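Local coordinates for fluoride-specific ion channel FluC (Bordetella pertussis, PDB 5NKQ), which forms a membrane channel highly specific for fluoride ions, which lowers the toxic fluoride concentration inside the cell, at residues A[33-37]-A[38-42]. Residues are numbered along the deposited sequence; the frame is centred on the assembly and turned at random.
Sequences AGWPW and GTLTA
L40, in the first turn of transmembrane helix 37-59, folds back on W35, P36 and W37 at the N-terminal end, with P36 at the N-cap. L40 N donates to P36 O at 3.1 Å, nearly straight at 166°. This bond opens the helical ladder. The side chain of L40 then runs back toward the loop. L40 CB lies 3.6 Å from P36 O. CG is anti to the backbone N (chi1 -176°), which swings it toward the loop, and chi2 of 59° turns CD2 to the indoles. CD2 does the touching. L40 CD2 sits at the edge of the W35 ring, in its plane, 3.6 Å from W35 NE1. W35 NE1 is buried here and has no polar partner in the model. L40 CD2 also lies 4.0 Å from W37 CZ3, an apolar contact. The two indoles meet as well, with W35 CD1 over the centre of one face of W37. T39 and L40 line a fluoride pocket. L40 touches S108 of helix 98-126, and T39 OG1 is hydrogen-bonded to E88. The next carbonyl after P36 O, W37 O, accepts two bonds from T41. T41 N lies 2.8 Å from W37 O. T41 OG1 approaches from the opposite face of the carbonyl plane and donates to W37 O at 2.6 Å.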
ATOM      1  N   ALA A  33      -5.427  20.052   1.810  1.00 57.01           N
ATOM      2  CA  ALA A  33      -6.040  20.151   3.126  1.00 66.34           C
ATOM      3  C   ALA A  33      -7.303  19.308   3.246  1.00 80.26           C
ATOM      4  O   ALA A  33      -7.707  18.977   4.365  1.00 75.34           O
ATOM      5  CB  ALA A  33      -6.355  21.612   3.436  1.00 59.59           C
ATOM      6  N   GLY A  34      -7.929  18.953   2.128  1.00102.20           N
ATOM      7  CA  GLY A  34      -9.156  18.183   2.167  1.00107.04           C
ATOM      8  C   GLY A  34      -9.035  16.802   1.561  1.00111.65           C
ATOM      9  O   GLY A  34      -9.805  15.900   1.903  1.00123.96           O
ATOM     10  N   TRP A  35      -8.067  16.618   0.660  1.00 87.86           N
ATOM     11  CA  TRP A  35      -7.895  15.354  -0.040  1.00 65.25           C
ATOM     12  C   TRP A  35      -6.405  15.053  -0.163  1.00 50.98           C
ATOM     13  O   TRP A  35      -5.628  15.936  -0.570  1.00 46.22           O
ATOM     14  CB  TRP A  35      -8.549  15.404  -1.423  1.00 60.48           C
ATOM     15  CG  TRP A  35      -8.716  14.065  -2.074  1.00 58.71           C
ATOM     16  CD1 TRP A  35      -7.839  13.446  -2.916  1.00 58.94           C
ATOM     17  CD2 TRP A  35      -9.836  13.182  -1.943  1.00 56.30           C
ATOM     18  NE1 TRP A  35      -8.341  12.233  -3.315  1.00 58.79           N
ATOM     19  CE2 TRP A  35      -9.567  12.047  -2.732  1.00 56.59           C
ATOM     20  CE3 TRP A  35     -11.040  13.240  -1.235  1.00 56.29           C
ATOM     21  CZ2 TRP A  35     -10.456  10.979  -2.832  1.00 56.36           C
ATOM     22  CZ3 TRP A  35     -11.922  12.180  -1.336  1.00 57.06           C
ATOM     23  CH2 TRP A  35     -11.625  11.065  -2.128  1.00 55.59           C
ATOM     24  N   PRO A  36      -5.970  13.840   0.186  1.00 45.19           N
ATOM     25  CA  PRO A  36      -4.540  13.477   0.066  1.00 41.11           C
ATOM     26  C   PRO A  36      -4.158  13.130  -1.369  1.00 39.43           C
ATOM     27  O   PRO A  36      -3.924  11.973  -1.735  1.00 37.23           O
ATOM     28  CB  PRO A  36      -4.421  12.276   1.016  1.00 40.95           C
ATOM     29  CG  PRO A  36      -5.728  12.200   1.776  1.00 42.66           C
ATOM     30  CD  PRO A  36      -6.743  12.792   0.868  1.00 42.96           C
ATOM     31  N   TRP A  37      -4.085  14.162  -2.216  1.00 38.08           N
ATOM     32  CA  TRP A  37      -3.774  13.940  -3.624  1.00 34.87           C
ATOM     33  C   TRP A  37      -2.362  13.402  -3.819  1.00 32.71           C
ATOM     34  O   TRP A  37      -2.099  12.705  -4.805  1.00 35.81           O
ATOM     35  CB  TRP A  37      -3.961  15.233  -4.419  1.00 33.82           C
ATOM     36  CG  TRP A  37      -5.395  15.650  -4.572  1.00 39.06           C
ATOM     37  CD1 TRP A  37      -6.014  16.698  -3.956  1.00 43.21           C
ATOM     38  CD2 TRP A  37      -6.390  15.021  -5.391  1.00 43.44           C
ATOM     39  NE1 TRP A  37      -7.331  16.765  -4.342  1.00 43.57           N
ATOM     40  CE2 TRP A  37      -7.587  15.746  -5.222  1.00 46.31           C
ATOM     41  CE3 TRP A  37      -6.384  13.918  -6.250  1.00 50.88           C
ATOM     42  CZ2 TRP A  37      -8.767  15.402  -5.880  1.00 50.16           C
ATOM     43  CZ3 TRP A  37      -7.558  13.579  -6.903  1.00 50.62           C
ATOM     44  CH2 TRP A  37      -8.731  14.318  -6.715  1.00 50.03           C
ATOM     45  N   GLY A  38      -1.444  13.709  -2.901  1.00 32.28           N
ATOM     46  CA  GLY A  38      -0.081  13.219  -3.043  1.00 31.40           C
ATOM     47  C   GLY A  38       0.024  11.723  -2.811  1.00 34.88           C
ATOM     48  O   GLY A  38       0.673  11.008  -3.580  1.00 36.31           O
ATOM     49  N   THR A  39      -0.604  11.232  -1.739  1.00 32.98           N
ATOM     50  CA  THR A  39      -0.626   9.795  -1.492  1.00 32.27           C
ATOM     51  C   THR A  39      -1.340   9.058  -2.616  1.00 31.79           C
ATOM     52  O   THR A  39      -0.887   7.995  -3.061  1.00 33.27           O
ATOM     53  CB  THR A  39      -1.302   9.497  -0.152  1.00 30.90           C
ATOM     54  OG1 THR A  39      -0.674  10.259   0.886  1.00 32.41           O
ATOM     55  CG2 THR A  39      -1.196   8.012   0.178  1.00 27.75           C
ATOM     56  N   LEU A  40      -2.460   9.609  -3.090  1.00 28.28           N
ATOM     57  CA  LEU A  40      -3.195   8.977  -4.180  1.00 39.05           C
ATOM     58  C   LEU A  40      -2.375   8.971  -5.464  1.00 38.07           C
ATOM     59  O   LEU A  40      -2.363   7.972  -6.192  1.00 34.33           O
ATOM     60  CB  LEU A  40      -4.528   9.692  -4.394  1.00 37.52           C
ATOM     61  CG  LEU A  40      -5.456   9.092  -5.451  1.00 39.57           C
ATOM     62  CD1 LEU A  40      -5.797   7.650  -5.104  1.00 38.64           C
ATOM     63  CD2 LEU A  40      -6.719   9.928  -5.589  1.00 41.33           C
ATOM     64  N   THR A  41      -1.678  10.074  -5.754  1.00 28.53           N
ATOM     65  CA  THR A  41      -0.824  10.115  -6.937  1.00 31.49           C
ATOM     66  C   THR A  41       0.275   9.063  -6.855  1.00 29.95           C
ATOM     67  O   THR A  41       0.570   8.385  -7.846  1.00 33.52           O
ATOM     68  CB  THR A  41      -0.219  11.510  -7.104  1.00 30.27           C
ATOM     69  OG1 THR A  41      -1.268  12.465  -7.303  1.00 32.39           O
ATOM     70  CG2 THR A  41       0.727  11.548  -8.298  1.00 33.79           C
ATOM     71  N   ALA A  42       0.884   8.904  -5.677  1.00 28.20           N
ATOM     72  CA  ALA A  42       1.938   7.908  -5.519  1.00 36.95           C
ATOM     73  C   ALA A  42       1.407   6.499  -5.740  1.00 33.82           C
ATOM     74  O   ALA A  42       2.073   5.666  -6.367  1.00 36.83           O
ATOM     75  CB  ALA A  42       2.573   8.033  -4.133  1.00 27.88           C
TER